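Local coordinates for RNA-binding protein RMD9, mitochondrial (Saccharomyces cerevisiae S288C, PDB 7A9X) that binds a dodecameric RNA motif in the 3'-UTRs of mitochondrial mRNAs and takes part in their processing or stability, at residues 560-563 / 564-568; 545-548 / 549-553; 483-486 / 487-491; 492-495 / 496-500; 572-575 / 576-580. All coordinates share one frame; numbering follows the deposited sequence.

Contact 1 (560-563 / 564-568); sequences QVYR and YTTGC. With nucleotides of chain B.
Arg563 and Tyr564 run side by side out of the turn that joins helix 559-563 to the weakly bonded helix 566-571, and together they meet the bound RNA. The arginine starts with CG anti to the backbone N (chi1 167°) and stays extended to NE. Arg563 CG thereby comes over one face of the Tyr564 ring, 4.1 Å from its centroid, in a CH-pi contact. Arg563 NE makes a weak hydrogen bond of 3.4 Å to Tyr564 OH, a hydroxyl also bonded to Ser482 OG. Beyond it, U14 of chain B lays its C5 over the centre of the guanidinium, while Arg563 NH1 binds OP2 of the same nucleotide at 2.8 Å. NH2 also bonds to OP2 and NH1 weakly to OP1 of U13 of chain B, so the two phosphates together probably limit how the group can turn. This is the tight side: Gly567 CA lies 3.1 Å from O2 of U14 of chain B, where a CB would collide with the base, and Arg563 O receives a weak bond from N3 of that nucleotide at 2.7 Å. The turn beneath is closed by a nearly straight bond of 2.7 Å from Gly567 N to Tyr562 O and by Thr565 OG1, which reaches Val561 O at 2.9 Å. The solvent side is looser: CB and CG2 of the exposed Thr566 both come 3.5 Å from Tyr562 CE2. In the fold, Tyr564 leans on Leu481 and Arg485 of helix 478-486, and Leu548 of helix 540-551 packs against Tyr564 and Thr565.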
# COMPACT_ATOMS: atom_id res chain seq x y z
N GLN A 560 -24.91 10.31 1.28
CA GLN A 560 -24.64 9.52 0.08
C GLN A 560 -25.70 9.74 -0.99
O GLN A 560 -25.43 9.51 -2.17
CB GLN A 560 -24.56 8.03 0.44
CG GLN A 560 -23.42 7.68 1.38
CD GLN A 560 -23.43 6.22 1.78
OE1 GLN A 560 -24.48 5.57 1.79
NE2 GLN A 560 -22.26 5.69 2.11
N VAL A 561 -26.90 10.20 -0.60
CA VAL A 561 -27.93 10.50 -1.59
C VAL A 561 -27.49 11.65 -2.48
O VAL A 561 -27.60 11.58 -3.71
CB VAL A 561 -29.27 10.82 -0.88
CG1 VAL A 561 -30.30 11.27 -1.90
CG2 VAL A 561 -29.76 9.61 -0.11
N TYR A 562 -26.96 12.72 -1.89
CA TYR A 562 -26.45 13.83 -2.69
C TYR A 562 -25.23 13.40 -3.50
O TYR A 562 -25.05 13.82 -4.64
CB TYR A 562 -26.10 15.02 -1.79
CG TYR A 562 -25.49 16.20 -2.52
CD1 TYR A 562 -24.11 16.30 -2.70
CD2 TYR A 562 -26.29 17.22 -3.02
CE1 TYR A 562 -23.55 17.37 -3.37
CE2 TYR A 562 -25.73 18.30 -3.69
CZ TYR A 562 -24.36 18.36 -3.86
OH TYR A 562 -23.81 19.43 -4.52
N ARG A 563 -24.38 12.55 -2.91
CA ARG A 563 -23.15 12.13 -3.57
C ARG A 563 -23.46 11.35 -4.85
O ARG A 563 -22.83 11.56 -5.89
CB ARG A 563 -22.31 11.29 -2.61
CG ARG A 563 -21.17 10.53 -3.26
CD ARG A 563 -20.48 9.62 -2.24
NE ARG A 563 -19.47 8.78 -2.86
CZ ARG A 563 -18.16 9.03 -2.83
NH1 ARG A 563 -17.31 8.21 -3.43
NH2 ARG A 563 -17.71 10.11 -2.20
N TYR A 564 -24.43 10.44 -4.79
CA TYR A 564 -24.76 9.57 -5.90
C TYR A 564 -25.96 10.06 -6.70
O TYR A 564 -26.63 9.26 -7.37
CB TYR A 564 -24.99 8.14 -5.40
CG TYR A 564 -23.71 7.47 -4.97
CD1 TYR A 564 -22.84 6.91 -5.91
CD2 TYR A 564 -23.35 7.39 -3.63
CE1 TYR A 564 -21.67 6.30 -5.53
CE2 TYR A 564 -22.18 6.78 -3.23
CZ TYR A 564 -21.34 6.23 -4.19
OH TYR A 564 -20.17 5.62 -3.80
N THR A 565 -26.25 11.36 -6.65
CA THR A 565 -27.35 11.94 -7.41
C THR A 565 -26.93 13.30 -7.95
O THR A 565 -26.54 13.42 -9.12
CB THR A 565 -28.61 12.06 -6.54
OG1 THR A 565 -29.00 10.75 -6.09
CG2 THR A 565 -29.76 12.68 -7.30
N THR A 566 -26.99 14.33 -7.11
CA THR A 566 -26.59 15.66 -7.55
C THR A 566 -25.09 15.74 -7.79
O THR A 566 -24.65 16.30 -8.81
CB THR A 566 -27.04 16.71 -6.53
OG1 THR A 566 -28.44 16.56 -6.28
CG2 THR A 566 -26.76 18.12 -7.04
N GLY A 567 -24.29 15.19 -6.88
CA GLY A 567 -22.85 15.20 -7.07
C GLY A 567 -22.39 14.31 -8.21
O GLY A 567 -21.44 14.65 -8.92
N CYS A 568 -23.06 13.17 -8.41
CA CYS A 568 -22.71 12.30 -9.52
C CYS A 568 -23.07 12.94 -10.86
O CYS A 568 -22.41 12.67 -11.87
CB CYS A 568 -23.41 10.95 -9.37
SG CYS A 568 -23.02 9.73 -10.65
P U B 14 -14.00 10.78 -3.51
OP1 U B 14 -12.99 11.08 -2.47
OP2 U B 14 -14.79 9.52 -3.42
O5' U B 14 -15.02 12.01 -3.59
C5' U B 14 -14.54 13.34 -3.78
C4' U B 14 -15.67 14.32 -3.97
O4' U B 14 -16.51 13.89 -5.08
C3' U B 14 -16.61 14.49 -2.77
O3' U B 14 -17.05 15.84 -2.69
C2' U B 14 -17.79 13.59 -3.13
O2' U B 14 -19.01 13.94 -2.51
C1' U B 14 -17.85 13.76 -4.64
N1 U B 14 -18.45 12.61 -5.34
C2 U B 14 -19.70 12.77 -5.90
O2 U B 14 -20.31 13.81 -5.86
N3 U B 14 -20.20 11.65 -6.53
C4 U B 14 -19.58 10.42 -6.64
O4 U B 14 -20.16 9.50 -7.23
C5 U B 14 -18.29 10.33 -6.02
C6 U B 14 -17.78 11.41 -5.41
P U B 13 -15.74 6.40 -6.39
OP1 U B 13 -17.17 6.56 -5.99
OP2 U B 13 -15.41 5.74 -7.68
O5' U B 13 -15.06 7.83 -6.39
C5' U B 13 -13.65 7.98 -6.49
C4' U B 13 -13.28 9.37 -6.92
O4' U B 13 -13.70 9.59 -8.29
C3' U B 13 -13.95 10.49 -6.13
O3' U B 13 -13.25 10.80 -4.93
C2' U B 13 -13.98 11.64 -7.13
O2' U B 13 -12.72 12.30 -7.17
C1' U B 13 -14.18 10.91 -8.45
N1 U B 13 -15.60 10.84 -8.86
C2 U B 13 -16.25 12.00 -9.25
O2 U B 13 -15.72 13.10 -9.27
N3 U B 13 -17.56 11.82 -9.63
C4 U B 13 -18.27 10.64 -9.66
O4 U B 13 -19.45 10.65 -10.03
C5 U B 13 -17.53 9.49 -9.26
C6 U B 13 -16.25 9.63 -8.88

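Contact 2 (545-548 / 549-553); sequences LKIL and KRYTP
The last turns of helix 540-551 hold this contact, with Ile547 and Tyr551 one helical turn apart and Lys549, Arg550 and Tyr551 each bonded through N to the carbonyl four residues back. The side chains of Ile547 and Tyr551 lie alongside each other and point the same way. Ile547 presents its CG2 branch, which is 3.6 Å from Tyr551 CD1 and a little farther from CE1. The tyrosine has CG anti to its own carbonyl carbon (chi1 -76°), which folds the ring back along the helix toward the isoleucine. Ile547 O sits at the edge of that ring, in its plane and 3.4 Å from Tyr551 CD1, and the same oxygen accepts the backbone bond from Tyr551 N at 2.8 Å. One carbonyl thus receives the amide of Tyr551 and borders its ring. Lys546 O is similarly occupied, taking Arg550 N at 2.9 Å and lying 3.2 Å from Arg550 CB. The bond from Lys549 N to Leu545 O is longer, 3.2 Å, though nearly straight at 166°. Past Tyr551 the backbone tightens into a 3-10 segment at Thr552 and Pro553. There the hydroxyl of Thr552 turns back toward Leu548 O; the modelled separation is too short for its exact length to be trusted. Among the neighbouring helices, Trp461 meets the Tyr551 ring edge-to-face from helix 454-470, where Leu462 and Val465 also touch the tyrosine. Ile547 reaches Leu458 on that helix and Leu484 on helix 478-486, Leu548 rests on Leu481, and Pro591 of the C-terminal loop packs on Arg550 and Tyr551.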
# COMPACT_ATOMS: atom_id res chain seq x y z
N LEU A 545 -31.91 5.06 -9.93
CA LEU A 545 -32.56 5.99 -9.01
C LEU A 545 -33.61 5.30 -8.16
O LEU A 545 -33.91 5.76 -7.06
CB LEU A 545 -33.17 7.15 -9.79
CG LEU A 545 -32.18 8.10 -10.46
CD1 LEU A 545 -32.91 9.08 -11.36
CD2 LEU A 545 -31.36 8.84 -9.41
N LYS A 546 -34.19 4.21 -8.66
CA LYS A 546 -35.18 3.48 -7.88
C LYS A 546 -34.53 2.75 -6.71
O LYS A 546 -35.06 2.74 -5.60
CB LYS A 546 -35.94 2.50 -8.77
CG LYS A 546 -36.89 1.59 -8.03
CD LYS A 546 -37.53 0.59 -8.97
CE LYS A 546 -38.35 1.29 -10.03
NZ LYS A 546 -39.03 0.32 -10.92
N ILE A 547 -33.37 2.14 -6.95
CA ILE A 547 -32.68 1.41 -5.89
C ILE A 547 -32.12 2.37 -4.85
O ILE A 547 -32.13 2.09 -3.65
CB ILE A 547 -31.58 0.51 -6.49
CG1 ILE A 547 -32.19 -0.46 -7.50
CG2 ILE A 547 -30.87 -0.26 -5.39
CD1 ILE A 547 -31.17 -1.30 -8.23
N LEU A 548 -31.62 3.53 -5.30
CA LEU A 548 -31.11 4.53 -4.37
C LEU A 548 -32.20 4.96 -3.39
O LEU A 548 -31.98 4.96 -2.17
CB LEU A 548 -30.58 5.75 -5.13
CG LEU A 548 -29.21 5.65 -5.79
CD1 LEU A 548 -28.84 7.01 -6.36
CD2 LEU A 548 -28.17 5.17 -4.80
N LYS A 549 -33.38 5.31 -3.90
CA LYS A 549 -34.46 5.74 -3.03
C LYS A 549 -35.01 4.59 -2.20
O LYS A 549 -35.44 4.79 -1.07
CB LYS A 549 -35.57 6.38 -3.86
CG LYS A 549 -36.48 7.32 -3.09
CD LYS A 549 -37.34 8.14 -4.03
CE LYS A 549 -38.18 9.15 -3.27
NZ LYS A 549 -39.14 8.49 -2.34
N ARG A 550 -34.99 3.37 -2.75
CA ARG A 550 -35.51 2.22 -2.01
C ARG A 550 -34.58 1.82 -0.87
O ARG A 550 -35.05 1.42 0.20
CB ARG A 550 -35.74 1.05 -2.96
CG ARG A 550 -36.25 -0.22 -2.28
CD ARG A 550 -37.57 0.02 -1.56
NE ARG A 550 -38.12 -1.20 -1.00
CZ ARG A 550 -39.03 -1.97 -1.60
NH1 ARG A 550 -39.47 -3.07 -1.01
NH2 ARG A 550 -39.49 -1.62 -2.80
N TYR A 551 -33.27 1.91 -1.08
CA TYR A 551 -32.29 1.45 -0.10
C TYR A 551 -31.63 2.59 0.67
O TYR A 551 -30.65 2.36 1.38
CB TYR A 551 -31.22 0.60 -0.79
CG TYR A 551 -31.70 -0.80 -1.13
CD1 TYR A 551 -32.48 -1.03 -2.26
CD2 TYR A 551 -31.36 -1.88 -0.33
CE1 TYR A 551 -32.91 -2.31 -2.57
CE2 TYR A 551 -31.79 -3.16 -0.64
CZ TYR A 551 -32.57 -3.37 -1.76
OH TYR A 551 -32.99 -4.64 -2.06
N THR A 552 -32.16 3.81 0.55
CA THR A 552 -31.61 4.94 1.31
C THR A 552 -31.59 4.71 2.82
O THR A 552 -30.57 5.05 3.45
CB THR A 552 -32.40 6.21 0.97
OG1 THR A 552 -32.12 6.59 -0.39
CG2 THR A 552 -32.02 7.35 1.90
N PRO A 553 -32.63 4.16 3.47
CA PRO A 553 -32.55 3.97 4.93
C PRO A 553 -31.42 3.05 5.37
O PRO A 553 -31.03 3.10 6.55
CB PRO A 553 -33.92 3.37 5.28
CG PRO A 553 -34.44 2.81 4.00
CD PRO A 553 -33.95 3.76 2.95

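Contact 3 (483-486 / 487-491); sequences ALRD and ATVVW. With nucleotides of chain B.
Asp486 and Val490 lie side by side and point the same way across the turn between helices 478-486 and 489-502, while Arg485 crosses Val490 at a slant. Val490 CG2 is the branch that does the touching: it lies 3.3 Å from Asp486 OD1 and 3.8 Å from Arg485 CD. The arginine is bent at chi2 (-112°) and again at chi3, a course that swings its tip back to Asp486. There Arg485 NH2 and Asp486 OD1 form a salt bridge of 3.0 Å, the nitrogen arriving from above the carboxylate plane rather than within it. U13 of chain B lays C5 of its base over one face of the guanidinium, near the rim. NH1 points to OP1 of that nucleotide in a bond whose modelled length is too short to be taken literally. Behind these side chains, Arg485 O accepts Thr488 N at 3.1 Å and Val490 N at 3.3 Å, which reach it from opposite faces of its plane. Thr488 occupies the N-cap position of the second helix, but its hydroxyl turns to the preceding helix instead, where OG1 bonds Leu484 O at 3.0 Å. A valine at this position would keep the branched shape but would probably leave Leu484 O without its hydroxyl donor and the turn between the two helices less firmly closed. Tyr544 and Tyr564 also touch Arg485, and Asp486 has a long, weak ion pair with Lys444. The chemistry is consistent with an arginine whose charge is probably shared between an acidic neighbour and the RNA backbone; Asp486 is likely to steer the guanidinium as well as partly offset its charge.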
# COMPACT_ATOMS: atom_id res chain seq x y z
N ALA A 483 -20.54 0.77 -7.33
CA ALA A 483 -20.67 -0.34 -8.26
C ALA A 483 -22.01 -0.29 -9.00
O ALA A 483 -22.07 -0.58 -10.20
CB ALA A 483 -20.52 -1.67 -7.52
N LEU A 484 -23.08 0.07 -8.30
CA LEU A 484 -24.38 0.20 -8.96
C LEU A 484 -24.37 1.39 -9.92
O LEU A 484 -24.96 1.33 -11.00
CB LEU A 484 -25.49 0.35 -7.92
CG LEU A 484 -26.94 0.31 -8.40
CD1 LEU A 484 -27.30 -1.07 -8.93
CD2 LEU A 484 -27.88 0.73 -7.28
N ARG A 485 -23.71 2.49 -9.53
CA ARG A 485 -23.60 3.63 -10.42
C ARG A 485 -22.80 3.29 -11.67
O ARG A 485 -23.19 3.66 -12.79
CB ARG A 485 -22.96 4.81 -9.67
CG ARG A 485 -22.50 5.94 -10.56
CD ARG A 485 -20.98 6.04 -10.55
NE ARG A 485 -20.48 6.39 -9.23
CZ ARG A 485 -19.21 6.24 -8.85
NH1 ARG A 485 -18.85 6.59 -7.62
NH2 ARG A 485 -18.31 5.75 -9.69
N ASP A 486 -21.69 2.56 -11.52
CA ASP A 486 -20.88 2.19 -12.67
C ASP A 486 -21.61 1.25 -13.62
O ASP A 486 -21.30 1.23 -14.81
CB ASP A 486 -19.57 1.54 -12.20
CG ASP A 486 -18.57 2.56 -11.70
OD1 ASP A 486 -18.84 3.77 -11.85
OD2 ASP A 486 -17.52 2.16 -11.17
N ALA A 487 -22.58 0.49 -13.12
CA ALA A 487 -23.34 -0.44 -13.95
C ALA A 487 -24.55 0.21 -14.61
O ALA A 487 -25.23 -0.44 -15.40
CB ALA A 487 -23.79 -1.64 -13.12
N THR A 488 -24.84 1.48 -14.30
CA THR A 488 -26.01 2.14 -14.86
C THR A 488 -25.64 3.48 -15.47
O THR A 488 -25.62 3.63 -16.70
CB THR A 488 -27.09 2.32 -13.79
OG1 THR A 488 -26.58 3.12 -12.72
CG2 THR A 488 -27.54 0.97 -13.23
N VAL A 489 -25.35 4.47 -14.62
CA VAL A 489 -25.14 5.84 -15.08
C VAL A 489 -23.94 5.93 -16.01
O VAL A 489 -24.00 6.56 -17.07
CB VAL A 489 -24.97 6.78 -13.87
CG1 VAL A 489 -24.79 8.22 -14.33
CG2 VAL A 489 -26.16 6.65 -12.94
N VAL A 490 -22.82 5.31 -15.62
CA VAL A 490 -21.60 5.39 -16.42
C VAL A 490 -21.81 4.72 -17.77
O VAL A 490 -21.37 5.22 -18.81
CB VAL A 490 -20.42 4.79 -15.65
CG1 VAL A 490 -19.13 4.98 -16.43
CG2 VAL A 490 -20.30 5.44 -14.28
N TRP A 491 -22.49 3.57 -17.78
CA TRP A 491 -22.79 2.90 -19.04
C TRP A 491 -23.69 3.76 -19.92
O TRP A 491 -23.46 3.88 -21.13
CB TRP A 491 -23.44 1.54 -18.77
CG TRP A 491 -23.86 0.79 -20.02
CD1 TRP A 491 -23.11 -0.12 -20.72
CD2 TRP A 491 -25.11 0.89 -20.69
NE1 TRP A 491 -23.83 -0.59 -21.79
CE2 TRP A 491 -25.06 0.02 -21.80
CE3 TRP A 491 -26.27 1.64 -20.48
CZ2 TRP A 491 -26.13 -0.13 -22.68
CZ3 TRP A 491 -27.33 1.49 -21.36
CH2 TRP A 491 -27.25 0.61 -22.45
P U B 13 -15.74 6.40 -6.39
OP1 U B 13 -17.17 6.56 -5.99
OP2 U B 13 -15.41 5.74 -7.68
O5' U B 13 -15.06 7.83 -6.39
C5' U B 13 -13.65 7.98 -6.49
C4' U B 13 -13.28 9.37 -6.92
O4' U B 13 -13.70 9.59 -8.29
C3' U B 13 -13.95 10.49 -6.13
O3' U B 13 -13.25 10.80 -4.93
C2' U B 13 -13.98 11.64 -7.13
O2' U B 13 -12.72 12.30 -7.17
C1' U B 13 -14.18 10.91 -8.45
N1 U B 13 -15.60 10.84 -8.86
C2 U B 13 -16.25 12.00 -9.25
O2 U B 13 -15.72 13.10 -9.27
N3 U B 13 -17.56 11.82 -9.63
C4 U B 13 -18.27 10.64 -9.66
O4 U B 13 -19.45 10.65 -10.03
C5 U B 13 -17.53 9.49 -9.26
C6 U B 13 -16.25 9.63 -8.88
P U B 14 -14.00 10.78 -3.51
OP1 U B 14 -12.99 11.08 -2.47
OP2 U B 14 -14.79 9.52 -3.42
O5' U B 14 -15.02 12.01 -3.59
C5' U B 14 -14.54 13.34 -3.78
C4' U B 14 -15.67 14.32 -3.97
O4' U B 14 -16.51 13.89 -5.08
C3' U B 14 -16.61 14.49 -2.77
O3' U B 14 -17.05 15.84 -2.69
C2' U B 14 -17.79 13.59 -3.13
O2' U B 14 -19.01 13.94 -2.51
C1' U B 14 -17.85 13.76 -4.64
N1 U B 14 -18.45 12.61 -5.34
C2 U B 14 -19.70 12.77 -5.90
O2 U B 14 -20.31 13.81 -5.86
N3 U B 14 -20.20 11.65 -6.53
C4 U B 14 -19.58 10.42 -6.64
O4 U B 14 -20.16 9.50 -7.23
C5 U B 14 -18.29 10.33 -6.02
C6 U B 14 -17.78 11.41 -5.41

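Contact 4 (492-495 / 496-500); sequences SQSK and RDEKV
Lys495 and Glu498, three residues apart on helix 489-502, form an i to i+3 salt bridge on the outer surface of the alpha helix, running side by side and pointing the same way. Glu498 can be followed outward. Its CB lies 3.6 Å from Lys495 O, and CG, anti to the glutamate's own carbonyl carbon (chi1 -69°), passes 3.2 Å from Ser494 O. The chain is extended from there, which carries the carboxylate along the aliphatic part of the lysine: Glu498 OE1 meets Lys495 CD at 3.4 Å. At the tip, Glu498 OE2 takes the ammonium in a weak bond, 3.4 Å from Lys495 NZ. That nitrogen lies about equally close to both carboxylate oxygens and also makes a long, weak ion pair with Asp450, so the glutamate grips it loosely. Backbone bonds hold the turn below, among them Glu498 N to Ser494 O, 3.1 Å. Arg496 turns its own tip away, to a salt bridge with Glu577 in the loop after helix 566-571. Gln493 serves that loop too: its OE1 accepts from the backbone N of Ile574, which is likely to set the turn of the amide, with NE2 directed at Asp497. The two side chains cross at a slant, amide and carboxylate planes 45° apart. Both acidic oxygens lie close to the single nitrogen, but the Asp497 OD1 bond, though short, is bent and weak. The straighter bond is the one from Gln493 NE2 to Asp497 OD2, 3.1 Å long, which lies in the amide plane and meets the oxygen on its syn side.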
# COMPACT_ATOMS: atom_id res chain seq x y z
N SER A 492 -24.71 4.39 -19.33
CA SER A 492 -25.60 5.25 -20.10
C SER A 492 -24.86 6.47 -20.63
O SER A 492 -25.00 6.83 -21.80
CB SER A 492 -26.80 5.67 -19.26
OG SER A 492 -27.49 4.54 -18.74
N GLN A 493 -24.07 7.13 -19.77
CA GLN A 493 -23.25 8.24 -20.23
C GLN A 493 -22.28 7.80 -21.32
O GLN A 493 -22.04 8.56 -22.27
CB GLN A 493 -22.50 8.86 -19.06
CG GLN A 493 -21.66 10.09 -19.42
CD GLN A 493 -22.51 11.30 -19.77
OE1 GLN A 493 -23.44 11.64 -19.05
NE2 GLN A 493 -22.19 11.95 -20.88
N SER A 494 -21.73 6.59 -21.21
CA SER A 494 -20.81 6.10 -22.22
C SER A 494 -21.49 5.95 -23.57
O SER A 494 -20.98 6.42 -24.59
CB SER A 494 -20.20 4.77 -21.78
OG SER A 494 -19.44 4.19 -22.82
N LYS A 495 -22.66 5.30 -23.60
CA LYS A 495 -23.35 5.11 -24.87
C LYS A 495 -23.89 6.42 -25.42
O LYS A 495 -23.98 6.59 -26.64
CB LYS A 495 -24.48 4.09 -24.71
CG LYS A 495 -23.99 2.69 -24.38
CD LYS A 495 -22.97 2.20 -25.40
CE LYS A 495 -22.30 0.92 -24.95
NZ LYS A 495 -21.25 0.47 -25.90
N ARG A 496 -24.23 7.37 -24.54
CA ARG A 496 -24.67 8.68 -25.00
C ARG A 496 -23.53 9.43 -25.67
O ARG A 496 -23.70 10.03 -26.74
CB ARG A 496 -25.23 9.49 -23.82
CG ARG A 496 -25.54 10.94 -24.15
CD ARG A 496 -26.78 11.06 -25.03
NE ARG A 496 -28.00 10.70 -24.31
CZ ARG A 496 -28.66 11.51 -23.49
NH1 ARG A 496 -28.21 12.74 -23.27
NH2 ARG A 496 -29.76 11.10 -22.87
N ASP A 497 -22.34 9.41 -25.06
CA ASP A 497 -21.19 10.10 -25.63
C ASP A 497 -20.73 9.47 -26.94
O ASP A 497 -20.13 10.16 -27.77
CB ASP A 497 -20.03 10.12 -24.63
CG ASP A 497 -20.36 10.90 -23.37
OD1 ASP A 497 -21.25 11.78 -23.44
OD2 ASP A 497 -19.75 10.63 -22.32
N GLU A 498 -21.00 8.18 -27.14
CA GLU A 498 -20.66 7.54 -28.41
C GLU A 498 -21.50 8.11 -29.55
O GLU A 498 -20.98 8.42 -30.62
CB GLU A 498 -20.84 6.03 -28.32
CG GLU A 498 -19.83 5.34 -27.42
CD GLU A 498 -20.06 3.84 -27.36
OE1 GLU A 498 -21.05 3.36 -27.95
OE2 GLU A 498 -19.25 3.14 -26.72
N LYS A 499 -22.81 8.25 -29.32
CA LYS A 499 -23.70 8.72 -30.38
C LYS A 499 -23.36 10.15 -30.79
O LYS A 499 -23.42 10.50 -31.97
CB LYS A 499 -25.15 8.62 -29.93
CG LYS A 499 -25.60 7.21 -29.59
CD LYS A 499 -27.06 7.19 -29.16
CE LYS A 499 -27.51 5.79 -28.79
NZ LYS A 499 -28.93 5.78 -28.33
N VAL A 500 -23.01 11.00 -29.82
CA VAL A 500 -22.66 12.38 -30.13
C VAL A 500 -21.35 12.42 -30.91
O VAL A 500 -21.20 13.17 -31.88
CB VAL A 500 -22.59 13.22 -28.85
CG1 VAL A 500 -22.22 14.66 -29.17
CG2 VAL A 500 -23.92 13.16 -28.11

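Contact 5 (572-575 / 576-580); sequences YPIL and NEYLS
Asn576 and Pro573 close one of the successive i to i+3 turns in the loop after helix 566-571, a series that begins with Leu575 N on Tyr572 O and includes a 3-10 segment at 573-575. Asn576 N bonds Pro573 O at 3.0 Å, approaching from above the carbonyl plane, and Asn576 CB rests 3.3 Å from the same oxygen. Glu577 follows with CG wedged between its backbone N and carbonyl carbon (chi1 55°), a setting that folds the chain back over Ile574: Glu577 CG lies 3.1 Å from Ile574 O, and the side chain crosses Ile574 at an angle with OE2 near CG1, OE1 being the salt-bridge partner of Arg496. Next, Tyr578 N bonds Leu575 O at 3.2 Å and closes a further turn of the same kind. The Tyr578 ring turns its edge to Ile574 O, which lies in the ring plane, 3.3 Å from CD1. Its hydroxyl bonds Asp539, and Ile541 and Leu545 of helix 540-551 touch the tyrosine side chain, Leu545 at CB. Leu579 then crosses Leu575, both methyls set against the carbonyl and CG of that residue, while Ala569 of helix 566-571 touches it as well. An alanine here would remove CG and both methyls and is likely to open a gap beside Leu575, leaving its side chain with more freedom to turn. Leu579 CD1 lies 3.2 Å from Leu575 O and 3.8 Å from Leu575 CG.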
# COMPACT_ATOMS: atom_id res chain seq x y z
N TYR A 572 -21.32 13.08 -14.47
CA TYR A 572 -22.08 12.37 -15.50
C TYR A 572 -23.37 13.16 -15.73
O TYR A 572 -24.39 12.92 -15.09
CB TYR A 572 -22.36 10.94 -15.07
CG TYR A 572 -21.11 10.12 -14.85
CD1 TYR A 572 -20.50 9.45 -15.90
CD2 TYR A 572 -20.52 10.04 -13.59
CE1 TYR A 572 -19.35 8.71 -15.70
CE2 TYR A 572 -19.37 9.31 -13.38
CZ TYR A 572 -18.79 8.64 -14.44
OH TYR A 572 -17.64 7.91 -14.24
N PRO A 573 -23.34 14.12 -16.66
CA PRO A 573 -24.48 15.05 -16.81
C PRO A 573 -25.76 14.39 -17.29
O PRO A 573 -26.82 15.04 -17.22
CB PRO A 573 -23.96 16.07 -17.83
CG PRO A 573 -22.47 15.95 -17.80
CD PRO A 573 -22.21 14.50 -17.53
N ILE A 574 -25.72 13.15 -17.78
CA ILE A 574 -26.95 12.49 -18.19
C ILE A 574 -27.87 12.24 -17.00
O ILE A 574 -29.06 11.97 -17.18
CB ILE A 574 -26.64 11.17 -18.93
CG1 ILE A 574 -27.87 10.67 -19.69
CG2 ILE A 574 -26.12 10.11 -17.96
CD1 ILE A 574 -27.65 9.38 -20.44
N LEU A 575 -27.35 12.34 -15.78
CA LEU A 575 -28.18 12.22 -14.59
C LEU A 575 -29.05 13.46 -14.37
O LEU A 575 -30.08 13.36 -13.70
CB LEU A 575 -27.31 11.95 -13.37
CG LEU A 575 -27.91 11.13 -12.23
CD1 LEU A 575 -28.44 9.81 -12.76
CD2 LEU A 575 -26.88 10.89 -11.15
N ASN A 576 -28.65 14.61 -14.92
CA ASN A 576 -29.41 15.84 -14.71
C ASN A 576 -30.79 15.78 -15.35
O ASN A 576 -31.73 16.41 -14.85
CB ASN A 576 -28.63 17.04 -15.25
CG ASN A 576 -27.54 17.51 -14.31
OD1 ASN A 576 -27.73 17.57 -13.09
ND2 ASN A 576 -26.38 17.85 -14.87
N GLU A 577 -30.94 15.04 -16.45
CA GLU A 577 -32.23 14.97 -17.11
C GLU A 577 -33.19 13.98 -16.46
O GLU A 577 -34.35 13.91 -16.87
CB GLU A 577 -32.05 14.62 -18.59
CG GLU A 577 -31.27 13.35 -18.85
CD GLU A 577 -30.87 13.19 -20.31
OE1 GLU A 577 -31.65 12.59 -21.08
OE2 GLU A 577 -29.79 13.68 -20.68
N TYR A 578 -32.73 13.23 -15.46
CA TYR A 578 -33.57 12.30 -14.72
C TYR A 578 -33.88 12.78 -13.31
O TYR A 578 -34.63 12.10 -12.59
CB TYR A 578 -32.91 10.92 -14.65
CG TYR A 578 -32.88 10.15 -15.95
CD1 TYR A 578 -31.92 10.39 -16.91
CD2 TYR A 578 -33.82 9.15 -16.19
CE1 TYR A 578 -31.89 9.68 -18.09
CE2 TYR A 578 -33.80 8.43 -17.37
CZ TYR A 578 -32.83 8.69 -18.32
OH TYR A 578 -32.81 7.98 -19.49
N LEU A 579 -33.34 13.92 -12.90
CA LEU A 579 -33.28 14.30 -11.49
C LEU A 579 -34.30 15.35 -11.06
O LEU A 579 -34.46 15.57 -9.86
CB LEU A 579 -31.88 14.81 -11.15
CG LEU A 579 -30.97 13.84 -10.39
CD1 LEU A 579 -31.19 12.40 -10.84
CD2 LEU A 579 -29.51 14.25 -10.54
N SER A 580 -34.99 15.99 -12.00
CA SER A 580 -35.99 16.99 -11.61
C SER A 580 -37.17 16.36 -10.89
O SER A 580 -37.91 17.08 -10.20
CB SER A 580 -36.47 17.77 -12.83
OG SER A 580 -35.46 18.63 -13.32

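From the N terminus the order is contact 3, contact 4, contact 2, contact 1, contact 5. All are local and in series, so none nests or crosses. Contact 3 closes the turn between helices 478-486 and 489-502, and contact 4 continues along the latter. After an unmodelled stretch, contact 2 ends helix 540-551, contact 1 closes the turn into helix 566-571, and contact 5 the loop beyond it. In space they converge: Val561 meets Thr552, Leu545 meets Leu579, Cys568 touches Arg485, and Val490 packs on Tyr572. Leu575 joins Thr565 to Val489, while contact 5 is also tied back to contact 4. Contacts 1 and 3 jointly face U13 and U14 of chain B.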